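Local coordinates for protein sensory transduction histidine kinase, putative (Borrelia burgdorferi, PDB 5BWJ) that forms a periplasmic Venus-flytrap sensor domain that probably detects small molecules for a hybrid histidine kinase, which in turn probably phosphorylates itself on histidine using ATP, at residues Phe10-Gln15 with Ile65-Thr70; Ile89-Phe94 with Leu174-Gly179; Gly115-Thr120 with Asp138-Leu143; Pro18-Asn23 with Gly30-Ile35. All blocks are in the same frame, centred on the assembly; numbering follows the deposited sequence.

Contact 1: residues Phe10-Gln15 with Ile65-Thr70; sequences FKLVDQ and IYLGLT
Phe10 and Ile65 stand side by side on one face of parallel strands 6-13 and 65-69, neighbours in the large mixed sheet. Phe10 has CG anti to its carbonyl carbon (chi1 -75°), which lays a ring face against Ile65 CD1, 3.5 Å from Phe10 CZ, a CH-pi contact. Along this face, which helix 32-42 covers through Leu36, Ile32 and Phe33, Leu12 and Leu67 meet branch to branch, CD2 of Leu12 to CD1 of Leu67 at 3.6 Å. The other face carries Lys11 and Tyr66. The lysine methylenes run alongside the phenol ring, CB over its face and Lys11 CD 3.5 Å from Tyr66 CE2, before the chain leads NZ away to salt bridges with Glu50 and Glu61; the Tyr66 hydroxyl bonds to Glu61 N. Three backbone hydrogen bonds join the strands, the straightest from Leu67 N to Lys11 O (3.0 Å, 174°). At Gly68 the chain turns a corner with a positive phi, and a side chain there would strike Val13 O. Water 1 links Val13 O to Gly68 O. Aliphatic and aromatic groups together pack this buried contact; the lysine gives it backbone N and O and a hydrocarbon stem, its charge probably balanced by the two glutamates.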
loop_
_atom_site.group_PDB
_atom_site.type_symbol
_atom_site.label_atom_id
_atom_site.label_comp_id
_atom_site.label_asym_id
_atom_site.label_seq_id
_atom_site.Cartn_x
_atom_site.Cartn_y
_atom_site.Cartn_z
ATOM N N PHE B 10 -3.661 -22.043 5.409
ATOM C CA PHE B 10 -3.560 -20.846 4.583
ATOM C C PHE B 10 -2.281 -20.889 3.755
ATOM O O PHE B 10 -1.187 -21.051 4.297
ATOM C CB PHE B 10 -3.588 -19.586 5.451
ATOM C CG PHE B 10 -4.952 -19.246 5.986
ATOM C CD1 PHE B 10 -5.749 -18.311 5.348
ATOM C CD2 PHE B 10 -5.437 -19.863 7.126
ATOM C CE1 PHE B 10 -7.006 -17.994 5.838
ATOM C CE2 PHE B 10 -6.692 -19.554 7.620
ATOM C CZ PHE B 10 -7.478 -18.615 6.974
ATOM N N LYS B 11 -2.427 -20.762 2.440
ATOM C CA LYS B 11 -1.276 -20.717 1.543
ATOM C C LYS B 11 -1.005 -19.289 1.086
ATOM O O LYS B 11 -1.809 -18.691 0.367
ATOM C CB LYS B 11 -1.495 -21.625 0.332
ATOM C CG LYS B 11 -1.243 -23.097 0.619
ATOM C CD LYS B 11 -1.191 -23.907 -0.664
ATOM C CE LYS B 11 -0.914 -25.372 -0.392
ATOM N NZ LYS B 11 0.403 -25.593 0.267
ATOM N N LEU B 12 0.131 -18.748 1.515
ATOM C CA LEU B 12 0.538 -17.400 1.136
ATOM C C LEU B 12 1.369 -17.453 -0.140
ATOM O O LEU B 12 2.495 -17.952 -0.144
ATOM C CB LEU B 12 1.328 -16.739 2.270
ATOM C CG LEU B 12 0.631 -16.747 3.637
ATOM C CD1 LEU B 12 1.474 -16.040 4.686
ATOM C CD2 LEU B 12 -0.746 -16.117 3.559
ATOM N N VAL B 13 0.800 -16.941 -1.227
ATOM C CA VAL B 13 1.424 -17.046 -2.540
ATOM C C VAL B 13 2.338 -15.857 -2.824
ATOM O O VAL B 13 1.942 -14.704 -2.651
ATOM C CB VAL B 13 0.363 -17.144 -3.657
ATOM C CG1 VAL B 13 1.026 -17.386 -5.009
ATOM C CG2 VAL B 13 -0.628 -18.256 -3.351
ATOM N N ASP B 14 3.560 -16.156 -3.260
ATOM C CA ASP B 14 4.515 -15.136 -3.683
ATOM C C ASP B 14 4.788 -14.155 -2.534
ATOM O O ASP B 14 5.096 -14.582 -1.418
ATOM C CB ASP B 14 3.986 -14.420 -4.933
ATOM C CG ASP B 14 5.055 -13.608 -5.649
ATOM O OD1 ASP B 14 6.258 -13.850 -5.417
ATOM O OD2 ASP B 14 4.688 -12.723 -6.451
ATOM N N GLN B 15 4.681 -12.855 -2.800
ATOM C CA GLN B 15 4.870 -11.837 -1.773
ATOM C C GLN B 15 3.826 -10.741 -1.938
ATOM O O GLN B 15 3.339 -10.493 -3.042
ATOM C CB GLN B 15 6.279 -11.247 -1.844
ATOM C CG GLN B 15 7.389 -12.279 -1.699
ATOM C CD GLN B 15 8.763 -11.644 -1.640
ATOM O OE1 GLN B 15 9.052 -10.840 -0.752
ATOM N NE2 GLN B 15 9.618 -11.995 -2.594
ATOM N N ILE B 65 -6.816 -22.286 1.921
ATOM C CA ILE B 65 -7.292 -20.940 1.632
ATOM C C ILE B 65 -6.126 -20.125 1.082
ATOM O O ILE B 65 -5.085 -20.006 1.728
ATOM C CB ILE B 65 -7.874 -20.265 2.887
ATOM C CG1 ILE B 65 -8.951 -21.159 3.514
ATOM C CG2 ILE B 65 -8.449 -18.895 2.538
ATOM C CD1 ILE B 65 -9.400 -20.714 4.887
ATOM N N TYR B 66 -6.303 -19.567 -0.113
ATOM C CA TYR B 66 -5.206 -18.927 -0.835
ATOM C C TYR B 66 -5.225 -17.404 -0.744
ATOM O O TYR B 66 -6.236 -16.763 -1.034
ATOM C CB TYR B 66 -5.239 -19.351 -2.304
ATOM C CG TYR B 66 -4.809 -20.782 -2.528
ATOM C CD1 TYR B 66 -5.681 -21.835 -2.292
ATOM C CD2 TYR B 66 -3.529 -21.079 -2.975
ATOM C CE1 TYR B 66 -5.290 -23.145 -2.496
ATOM C CE2 TYR B 66 -3.130 -22.383 -3.182
ATOM C CZ TYR B 66 -4.013 -23.412 -2.941
ATOM O OH TYR B 66 -3.612 -24.712 -3.146
ATOM N N LEU B 67 -4.088 -16.844 -0.341
ATOM C CA LEU B 67 -3.881 -15.400 -0.313
ATOM C C LEU B 67 -2.772 -15.025 -1.291
ATOM O O LEU B 67 -1.847 -15.806 -1.516
ATOM C CB LEU B 67 -3.521 -14.926 1.099
ATOM C CG LEU B 67 -4.469 -15.324 2.234
ATOM C CD1 LEU B 67 -4.037 -14.675 3.541
ATOM C CD2 LEU B 67 -5.901 -14.949 1.911
ATOM N N GLY B 68 -2.868 -13.831 -1.866
ATOM C CA GLY B 68 -1.867 -13.348 -2.801
ATOM C C GLY B 68 -2.221 -13.603 -4.253
ATOM O O GLY B 68 -1.379 -13.446 -5.137
ATOM N N LEU B 69 -3.465 -14.006 -4.499
ATOM C CA LEU B 69 -3.945 -14.225 -5.859
ATOM C C LEU B 69 -4.841 -13.076 -6.293
ATOM O O LEU B 69 -5.578 -12.512 -5.485
ATOM C CB LEU B 69 -4.712 -15.545 -5.967
ATOM C CG LEU B 69 -3.960 -16.823 -5.594
ATOM C CD1 LEU B 69 -4.860 -18.030 -5.807
ATOM C CD2 LEU B 69 -2.671 -16.966 -6.394
ATOM N N THR B 70 -4.764 -12.733 -7.574
ATOM C CA THR B 70 -5.652 -11.741 -8.165
ATOM C C THR B 70 -6.517 -12.428 -9.210
ATOM O O THR B 70 -6.166 -13.505 -9.696
ATOM C CB THR B 70 -4.869 -10.581 -8.806
ATOM O OG1 THR B 70 -3.884 -11.104 -9.706
ATOM C CG2 THR B 70 -4.180 -9.748 -7.737
HETATM O O HOH W 1 0.833 -12.322 -4.551
#

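Contact 2: residues Ile89-Phe94 with Leu174-Gly179; sequences ISILFF and LVIFTG
Phe94 O is held by one N-H across the segments, that of Val175, with Val175 N 2.8 Å from Phe94 O and nearly along the C=O axis. The bond is returned by Phe94 N to Val175 O, making a hydrogen-bonded pair where strand 175-176 meets the end of strand 79-94 in the large mixed sheet. A third backbone bond runs from Phe177 N to Leu92 O (3.0 Å), and water 2 bridges Leu92 N to Phe177 O where the strands diverge. Phe94 has CG in the crowded position between N and the carbonyl carbon (chi1 62°). This swings its ring across Val175, whose CB lies over one face, toward the rim, while Val175 CG1 touches Phe94 CZ at 3.4 Å. On the other side of the sheet Phe93 meets Leu174 at about a right angle, its CD1 3.5 Å from Leu174 CB, and runs alongside Ile176. Leu92 and Phe177 lie side by side, Leu92 CD2 off-centre on the Phe177 ring in a CH-pi contact. Val175 and Ile176 also pack on Glu29 and Tyr21 of the second subunit. Peptide groups thus supply the direct polar bonding, and bulky apolar side chains fill in around it.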
loop_
_atom_site.group_PDB
_atom_site.type_symbol
_atom_site.label_atom_id
_atom_site.label_comp_id
_atom_site.label_asym_id
_atom_site.label_seq_id
_atom_site.Cartn_x
_atom_site.Cartn_y
_atom_site.Cartn_z
ATOM N N ILE B 89 -2.174 -0.733 -6.888
ATOM C CA ILE B 89 -2.180 -0.010 -8.150
ATOM C C ILE B 89 -1.209 -0.692 -9.105
ATOM O O ILE B 89 -0.073 -0.989 -8.738
ATOM C CB ILE B 89 -1.791 1.474 -7.965
ATOM C CG1 ILE B 89 -2.775 2.156 -7.009
ATOM C CG2 ILE B 89 -1.759 2.192 -9.318
ATOM C CD1 ILE B 89 -2.457 3.615 -6.699
ATOM N N SER B 90 -1.667 -0.960 -10.323
ATOM C CA SER B 90 -0.808 -1.550 -11.340
ATOM C C SER B 90 0.170 -0.501 -11.854
ATOM O O SER B 90 -0.234 0.594 -12.239
ATOM C CB SER B 90 -1.640 -2.118 -12.492
ATOM O OG SER B 90 -2.266 -1.079 -13.227
ATOM N N ILE B 91 1.454 -0.842 -11.859
ATOM C CA ILE B 91 2.492 0.090 -12.287
ATOM C C ILE B 91 3.483 -0.587 -13.224
ATOM O O ILE B 91 3.910 -1.722 -12.996
ATOM C CB ILE B 91 3.240 0.693 -11.069
ATOM C CG1 ILE B 91 2.369 1.775 -10.421
ATOM C CG2 ILE B 91 4.602 1.278 -11.483
ATOM C CD1 ILE B 91 3.003 2.491 -9.241
ATOM N N LEU B 92 3.828 0.123 -14.294
ATOM C CA LEU B 92 4.886 -0.304 -15.194
ATOM C C LEU B 92 6.205 0.286 -14.705
ATOM O O LEU B 92 6.401 1.502 -14.753
ATOM C CB LEU B 92 4.587 0.138 -16.630
ATOM C CG LEU B 92 5.483 -0.455 -17.718
ATOM C CD1 LEU B 92 5.234 -1.950 -17.871
ATOM C CD2 LEU B 92 5.263 0.260 -19.039
ATOM N N PHE B 93 7.092 -0.578 -14.216
ATOM C CA PHE B 93 8.384 -0.154 -13.678
ATOM C C PHE B 93 9.515 -0.311 -14.689
ATOM O O PHE B 93 9.450 -1.155 -15.581
ATOM C CB PHE B 93 8.737 -0.962 -12.427
ATOM C CG PHE B 93 7.945 -0.591 -11.209
ATOM C CD1 PHE B 93 8.185 0.601 -10.545
ATOM C CD2 PHE B 93 6.984 -1.450 -10.707
ATOM C CE1 PHE B 93 7.467 0.935 -9.417
ATOM C CE2 PHE B 93 6.263 -1.120 -9.579
ATOM C CZ PHE B 93 6.506 0.074 -8.932
ATOM N N PHE B 94 10.561 0.496 -14.531
ATOM C CA PHE B 94 11.797 0.317 -15.288
ATOM C C PHE B 94 12.971 0.874 -14.490
ATOM O O PHE B 94 12.779 1.559 -13.488
ATOM C CB PHE B 94 11.706 0.985 -16.663
ATOM C CG PHE B 94 11.506 2.474 -16.612
ATOM C CD1 PHE B 94 10.234 3.012 -16.518
ATOM C CD2 PHE B 94 12.589 3.335 -16.676
ATOM C CE1 PHE B 94 10.047 4.382 -16.475
ATOM C CE2 PHE B 94 12.409 4.705 -16.633
ATOM C CZ PHE B 94 11.136 5.228 -16.534
ATOM N N LEU B 174 13.180 1.512 -8.557
ATOM C CA LEU B 174 12.520 1.476 -9.861
ATOM C C LEU B 174 11.697 2.732 -10.140
ATOM O O LEU B 174 11.062 3.287 -9.242
ATOM C CB LEU B 174 11.622 0.242 -9.963
ATOM C CG LEU B 174 12.328 -1.106 -9.795
ATOM C CD1 LEU B 174 11.325 -2.244 -9.876
ATOM C CD2 LEU B 174 13.428 -1.286 -10.833
ATOM N N VAL B 175 11.708 3.160 -11.399
ATOM C CA VAL B 175 10.999 4.363 -11.817
ATOM C C VAL B 175 9.596 4.018 -12.314
ATOM O O VAL B 175 9.402 3.034 -13.026
ATOM C CB VAL B 175 11.771 5.109 -12.929
ATOM C CG1 VAL B 175 11.039 6.381 -13.343
ATOM C CG2 VAL B 175 13.178 5.443 -12.463
ATOM N N ILE B 176 8.625 4.837 -11.928
ATOM C CA ILE B 176 7.244 4.658 -12.358
ATOM C C ILE B 176 7.024 5.251 -13.746
ATOM O O ILE B 176 7.406 6.391 -14.010
ATOM C CB ILE B 176 6.258 5.310 -11.370
ATOM C CG1 ILE B 176 6.437 4.712 -9.972
ATOM C CG2 ILE B 176 4.818 5.119 -11.841
ATOM C CD1 ILE B 176 5.707 5.463 -8.881
ATOM N N PHE B 177 6.397 4.475 -14.624
ATOM C CA PHE B 177 6.077 4.936 -15.971
ATOM C C PHE B 177 4.882 5.883 -15.930
ATOM O O PHE B 177 3.780 5.491 -15.542
ATOM C CB PHE B 177 5.789 3.747 -16.889
ATOM C CG PHE B 177 5.543 4.132 -18.320
ATOM C CD1 PHE B 177 4.277 4.029 -18.872
ATOM C CD2 PHE B 177 6.578 4.598 -19.115
ATOM C CE1 PHE B 177 4.049 4.380 -20.190
ATOM C CE2 PHE B 177 6.354 4.953 -20.433
ATOM C CZ PHE B 177 5.088 4.844 -20.970
ATOM N N THR B 178 5.112 7.128 -16.339
ATOM C CA THR B 178 4.111 8.189 -16.245
ATOM C C THR B 178 2.854 7.891 -17.062
ATOM O O THR B 178 1.759 8.322 -16.701
ATOM C CB THR B 178 4.704 9.544 -16.710
ATOM O OG1 THR B 178 5.868 9.849 -15.932
ATOM C CG2 THR B 178 3.696 10.681 -16.563
ATOM N N GLY B 179 3.014 7.149 -18.155
ATOM C CA GLY B 179 1.917 6.887 -19.072
ATOM C C GLY B 179 0.697 6.260 -18.421
ATOM O O GLY B 179 0.778 5.704 -17.327
HETATM O O HOH W 2 3.282 2.896 -14.602
#

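Contact 3: residues Gly115-Thr120 with Asp138-Leu143; sequences GVIKNT and DNSQEL
Two torsions settle this contact: Leu143 has CG anti to its backbone N (chi1 176°), sending the isobutyl group from the helix to the strand, while Ile117 has CG1 anti to its carbonyl carbon (chi1 -60°), sending CD1 to the start of the helix. The two side chains cross at about a right angle, Leu143 CD2 lying 3.9 Å from Ile117 CG1. The other leucine branch, CD1, presses on the strand backbone, 3.4 Å from Gly115 C. Glycine suits that place, because a CB on Gly115 would clash with this methyl. Ile117 CD1 reaches over the first turn of the helix and touches Ser140 OG at 3.3 Å, a hydroxyl whose polar partner is Asp14. Asn139 is the N-cap: its OD1 accepts from Glu142 N at 2.8 Å in the plane of the amide, satisfying an N-H that the helix start leaves without a backbone acceptor, and its ND2 is held by Asn54. A weak bond joins Asp138 N to Glu142 OE1. Thr120 is the N-cap of the preceding helix 121-128, where its OG1 makes weak bonds to backbone N-H groups, and it also donates to Ile117 O. Leu162 and Ala137 pack on Leu143, and Leu162 on Ser140. Parallel strands 114-117 and 134-137, with helix 121-128 between them, make a beta-alpha-beta crossover; helix 140-148 packs on its first strand, consistent with an alpha/beta lobe of the Venus flytrap fold.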
loop_
_atom_site.group_PDB
_atom_site.type_symbol
_atom_site.label_atom_id
_atom_site.label_comp_id
_atom_site.label_asym_id
_atom_site.label_seq_id
_atom_site.Cartn_x
_atom_site.Cartn_y
_atom_site.Cartn_z
ATOM N N GLY B 115 7.751 -7.618 -18.700
ATOM C CA GLY B 115 7.673 -8.746 -17.789
ATOM C C GLY B 115 6.442 -8.664 -16.904
ATOM O O GLY B 115 6.047 -7.581 -16.474
ATOM N N VAL B 116 5.835 -9.812 -16.631
ATOM C CA VAL B 116 4.644 -9.873 -15.791
ATOM C C VAL B 116 4.520 -11.266 -15.185
ATOM O O VAL B 116 4.921 -12.251 -15.802
ATOM C CB VAL B 116 3.362 -9.530 -16.596
ATOM C CG1 VAL B 116 3.068 -10.602 -17.643
ATOM C CG2 VAL B 116 2.169 -9.341 -15.666
ATOM N N ILE B 117 3.976 -11.348 -13.975
ATOM C CA ILE B 117 3.762 -12.642 -13.338
ATOM C C ILE B 117 2.613 -13.370 -14.029
ATOM O O ILE B 117 1.553 -12.792 -14.268
ATOM C CB ILE B 117 3.463 -12.500 -11.832
ATOM C CG1 ILE B 117 4.637 -11.816 -11.126
ATOM C CG2 ILE B 117 3.208 -13.870 -11.204
ATOM C CD1 ILE B 117 4.368 -11.447 -9.677
ATOM N N LYS B 118 2.838 -14.639 -14.347
ATOM C CA LYS B 118 1.847 -15.447 -15.048
ATOM C C LYS B 118 0.618 -15.698 -14.181
ATOM O O LYS B 118 0.717 -15.778 -12.957
ATOM C CB LYS B 118 2.460 -16.783 -15.480
ATOM N N ASN B 119 -0.536 -15.822 -14.831
ATOM C CA ASN B 119 -1.798 -16.105 -14.152
ATOM C C ASN B 119 -2.168 -15.052 -13.109
ATOM O O ASN B 119 -2.668 -15.384 -12.034
ATOM C CB ASN B 119 -1.743 -17.488 -13.496
ATOM C CG ASN B 119 -1.489 -18.595 -14.497
ATOM O OD1 ASN B 119 -1.828 -18.471 -15.673
ATOM N ND2 ASN B 119 -0.888 -19.685 -14.035
ATOM N N THR B 120 -1.920 -13.788 -13.434
ATOM C CA THR B 120 -2.345 -12.671 -12.595
ATOM C C THR B 120 -3.248 -11.749 -13.398
ATOM O O THR B 120 -3.328 -11.860 -14.622
ATOM C CB THR B 120 -1.150 -11.858 -12.060
ATOM O OG1 THR B 120 -0.474 -11.222 -13.152
ATOM C CG2 THR B 120 -0.180 -12.757 -11.309
ATOM N N ASP B 138 7.312 -16.506 -12.937
ATOM C CA ASP B 138 6.552 -17.361 -12.032
ATOM C C ASP B 138 6.217 -16.638 -10.732
ATOM O O ASP B 138 5.240 -16.974 -10.066
ATOM C CB ASP B 138 7.328 -18.645 -11.723
ATOM C CG ASP B 138 7.489 -19.542 -12.936
ATOM O OD1 ASP B 138 6.630 -19.484 -13.842
ATOM O OD2 ASP B 138 8.470 -20.314 -12.979
ATOM N N ASN B 139 7.033 -15.651 -10.374
ATOM C CA ASN B 139 6.843 -14.916 -9.126
ATOM C C ASN B 139 7.536 -13.557 -9.146
ATOM O O ASN B 139 8.303 -13.256 -10.060
ATOM C CB ASN B 139 7.355 -15.740 -7.945
ATOM C CG ASN B 139 8.800 -16.166 -8.115
ATOM O OD1 ASN B 139 9.707 -15.335 -8.123
ATOM N ND2 ASN B 139 9.020 -17.468 -8.240
ATOM N N SER B 140 7.268 -12.748 -8.126
ATOM C CA SER B 140 7.800 -11.390 -8.057
ATOM C C SER B 140 9.324 -11.370 -8.071
ATOM O O SER B 140 9.933 -10.553 -8.761
ATOM C CB SER B 140 7.290 -10.679 -6.799
ATOM O OG SER B 140 5.886 -10.503 -6.845
ATOM N N GLN B 141 9.937 -12.267 -7.308
ATOM C CA GLN B 141 11.391 -12.330 -7.221
ATOM C C GLN B 141 12.016 -12.591 -8.588
ATOM O O GLN B 141 12.964 -11.915 -8.987
ATOM C CB GLN B 141 11.813 -13.414 -6.231
ATOM C CG GLN B 141 13.307 -13.554 -6.053
ATOM C CD GLN B 141 13.653 -14.400 -4.847
ATOM O OE1 GLN B 141 13.317 -14.049 -3.716
ATOM N NE2 GLN B 141 14.309 -15.531 -5.083
ATOM N N GLU B 142 11.478 -13.573 -9.302
ATOM C CA GLU B 142 11.959 -13.884 -10.642
ATOM C C GLU B 142 11.735 -12.702 -11.576
ATOM O O GLU B 142 12.584 -12.388 -12.411
ATOM C CB GLU B 142 11.254 -15.126 -11.189
ATOM C CG GLU B 142 11.597 -15.454 -12.637
ATOM C CD GLU B 142 10.835 -16.657 -13.153
ATOM O OE1 GLU B 142 10.402 -17.487 -12.326
ATOM O OE2 GLU B 142 10.661 -16.769 -14.386
ATOM N N LEU B 143 10.585 -12.052 -11.428
ATOM C CA LEU B 143 10.208 -10.949 -12.303
ATOM C C LEU B 143 11.175 -9.781 -12.179
ATOM O O LEU B 143 11.660 -9.257 -13.182
ATOM C CB LEU B 143 8.785 -10.480 -11.989
ATOM C CG LEU B 143 8.304 -9.254 -12.771
ATOM C CD1 LEU B 143 8.354 -9.513 -14.271
ATOM C CD2 LEU B 143 6.898 -8.864 -12.344
#

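Contact 4: residues Pro18-Asn23 with Gly30-Ile35; sequences PFYYKN and GLIFSI
A small two-stranded hairpin, strands 21-22 and 28-29, leads into helix 32-42 here, beside Glu29, a magnesium-binding residue in a structure of this protein, although no ion is bound to it in this chain. Two peptide carbonyls of the incoming loop receive the start of the helix. Phe19 O accepts from Ile32 N at 3.1 Å, in the carbonyl plane and on a lone pair, and Pro18 O takes a weaker, longer bond from Leu31 N. Gly30 lets the backbones come this close, its CA only 3.3 Å from Phe19 O; a CB would strike that oxygen, and its phi of 157° is one that suits glycine. Phe19 carries the apolar part. Its CG is anti to the carbonyl carbon (chi1 -67°), and the ring meets three aliphatic groups: Leu31 CD1 lies 3.7 Å from Phe19 CD1, Ile32 CD1 approaches at about a right angle, and Ile35 CD1 sits at the ring edge near its plane. Leu31, with CG in the crowded position (chi1 55°), splits its branches, CD1 going to Phe19 and CD2 to Pro18 CG at 3.9 Å. Tyr20 runs alongside Ile32, its CB 4.0 Å from Ile32 CG2, while that same methyl lies over the centre of the Phe33 ring; the tyrosine hydroxyl bonds to Val13 O. Phe19 and Pro18 also pack on Ile89 and Ile91 of the second subunit. Phe19 and Tyr20 both face Phe16, a pattern that fits a classic beta bulge, set here just before the hairpin and its helix.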
loop_
_atom_site.group_PDB
_atom_site.type_symbol
_atom_site.label_atom_id
_atom_site.label_comp_id
_atom_site.label_asym_id
_atom_site.label_seq_id
_atom_site.Cartn_x
_atom_site.Cartn_y
_atom_site.Cartn_z
ATOM N N PRO B 18 2.324 -5.027 2.689
ATOM C CA PRO B 18 3.089 -5.405 3.885
ATOM C C PRO B 18 2.530 -6.633 4.606
ATOM O O PRO B 18 2.910 -6.897 5.746
ATOM C CB PRO B 18 2.951 -4.167 4.766
ATOM C CG PRO B 18 1.552 -3.706 4.482
ATOM C CD PRO B 18 1.279 -4.041 3.026
ATOM N N PHE B 19 1.631 -7.364 3.957
ATOM C CA PHE B 19 0.986 -8.514 4.588
ATOM C C PHE B 19 1.967 -9.662 4.809
ATOM O O PHE B 19 1.984 -10.271 5.877
ATOM C CB PHE B 19 -0.203 -8.978 3.747
ATOM C CG PHE B 19 -1.331 -7.988 3.719
ATOM C CD1 PHE B 19 -2.344 -8.048 4.661
ATOM C CD2 PHE B 19 -1.365 -6.983 2.768
ATOM C CE1 PHE B 19 -3.377 -7.133 4.645
ATOM C CE2 PHE B 19 -2.394 -6.064 2.747
ATOM C CZ PHE B 19 -3.402 -6.138 3.688
ATOM N N TYR B 20 2.781 -9.956 3.803
ATOM C CA TYR B 20 3.867 -10.911 3.968
ATOM C C TYR B 20 4.899 -10.719 2.868
ATOM O O TYR B 20 4.553 -10.563 1.697
ATOM C CB TYR B 20 3.341 -12.353 3.973
ATOM C CG TYR B 20 2.531 -12.729 2.756
ATOM C CD1 TYR B 20 3.140 -13.267 1.631
ATOM C CD2 TYR B 20 1.152 -12.552 2.734
ATOM C CE1 TYR B 20 2.403 -13.613 0.517
ATOM C CE2 TYR B 20 0.407 -12.893 1.625
ATOM C CZ TYR B 20 1.036 -13.423 0.519
ATOM O OH TYR B 20 0.295 -13.766 -0.585
ATOM N N TYR B 21 6.171 -10.717 3.257
ATOM C CA TYR B 21 7.262 -10.505 2.315
ATOM C C TYR B 21 8.583 -10.973 2.912
ATOM O O TYR B 21 8.722 -11.064 4.130
ATOM C CB TYR B 21 7.352 -9.030 1.922
ATOM C CG TYR B 21 7.514 -8.087 3.094
ATOM C CD1 TYR B 21 6.411 -7.642 3.812
ATOM C CD2 TYR B 21 8.770 -7.638 3.480
ATOM C CE1 TYR B 21 6.554 -6.779 4.881
ATOM C CE2 TYR B 21 8.922 -6.774 4.549
ATOM C CZ TYR B 21 7.811 -6.347 5.246
ATOM O OH TYR B 21 7.960 -5.488 6.309
ATOM N N LYS B 22 9.549 -11.265 2.046
ATOM C CA LYS B 22 10.841 -11.784 2.485
ATOM C C LYS B 22 11.753 -10.683 3.012
ATOM O O LYS B 22 11.827 -9.597 2.434
ATOM C CB LYS B 22 11.549 -12.509 1.339
ATOM C CG LYS B 22 10.814 -13.720 0.798
ATOM C CD LYS B 22 11.645 -14.412 -0.277
ATOM C CE LYS B 22 10.863 -15.507 -0.980
ATOM N NZ LYS B 22 11.656 -16.143 -2.069
ATOM N N ASN B 23 12.448 -10.980 4.107
ATOM C CA ASN B 23 13.485 -10.099 4.636
ATOM C C ASN B 23 14.875 -10.628 4.275
ATOM O O ASN B 23 14.999 -11.587 3.515
ATOM C CB ASN B 23 13.339 -9.947 6.154
ATOM C CG ASN B 23 13.400 -11.275 6.892
ATOM O OD1 ASN B 23 13.875 -12.282 6.363
ATOM N ND2 ASN B 23 12.919 -11.279 8.130
ATOM N N GLY B 30 5.784 -9.699 8.118
ATOM C CA GLY B 30 4.475 -9.215 7.723
ATOM C C GLY B 30 3.471 -9.182 8.855
ATOM O O GLY B 30 3.738 -9.666 9.956
ATOM N N LEU B 31 2.303 -8.616 8.569
ATOM C CA LEU B 31 1.254 -8.441 9.568
ATOM C C LEU B 31 0.103 -9.431 9.385
ATOM O O LEU B 31 -0.823 -9.460 10.197
ATOM C CB LEU B 31 0.720 -7.004 9.517
ATOM C CG LEU B 31 0.215 -6.495 8.164
ATOM C CD1 LEU B 31 -1.253 -6.818 7.964
ATOM C CD2 LEU B 31 0.452 -5.001 8.036
ATOM N N ILE B 32 0.155 -10.235 8.325
ATOM C CA ILE B 32 -0.930 -11.170 8.029
ATOM C C ILE B 32 -1.066 -12.219 9.127
ATOM O O ILE B 32 -2.164 -12.696 9.412
ATOM C CB ILE B 32 -0.720 -11.888 6.669
ATOM C CG1 ILE B 32 -1.978 -12.661 6.255
ATOM C CG2 ILE B 32 0.468 -12.847 6.731
ATOM C CD1 ILE B 32 -3.172 -11.790 5.925
ATOM N N PHE B 33 0.059 -12.571 9.741
ATOM C CA PHE B 33 0.083 -13.607 10.766
ATOM C C PHE B 33 -0.715 -13.159 11.985
ATOM O O PHE B 33 -1.423 -13.954 12.603
ATOM C CB PHE B 33 1.527 -13.938 11.149
ATOM C CG PHE B 33 2.438 -14.100 9.965
ATOM C CD1 PHE B 33 2.424 -15.265 9.216
ATOM C CD2 PHE B 33 3.298 -13.078 9.592
ATOM C CE1 PHE B 33 3.255 -15.412 8.120
ATOM C CE2 PHE B 33 4.132 -13.220 8.498
ATOM C CZ PHE B 33 4.110 -14.391 7.760
ATOM N N SER B 34 -0.602 -11.877 12.316
ATOM C CA SER B 34 -1.382 -11.283 13.395
ATOM C C SER B 34 -2.874 -11.309 13.074
ATOM O O SER B 34 -3.699 -11.612 13.936
ATOM C CB SER B 34 -0.926 -9.844 13.649
ATOM O OG SER B 34 -1.757 -9.207 14.605
ATOM N N ILE B 35 -3.214 -10.986 11.829
ATOM C CA ILE B 35 -4.604 -10.979 11.388
ATOM C C ILE B 35 -5.211 -12.379 11.433
ATOM O O ILE B 35 -6.345 -12.556 11.873
ATOM C CB ILE B 35 -4.740 -10.428 9.953
ATOM C CG1 ILE B 35 -4.196 -9.001 9.873
ATOM C CG2 ILE B 35 -6.203 -10.451 9.502
ATOM C CD1 ILE B 35 -4.071 -8.475 8.459
#

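In the fold
Contacts 1 and 2 are both strand pairings of the same large sheet, parallel in contact 1 and antiparallel in contact 2, with centres 24 Å apart and no touch between them. Contact 1 lies nearest the chain's centre, and there even a lysine is buried, whereas contact 2 sits out toward the second subunit, which also packs on contact 4. Contacts 3 and 4 join a helix start to a strand or loop: contact 3 is held across its segments by apolar packing, with side-chain caps inside each segment, whereas in contact 4 backbone carbonyls accept from the helix start. Contact 1 touches both contacts 3 and 4, which also meet directly through Lys22 and Gln141.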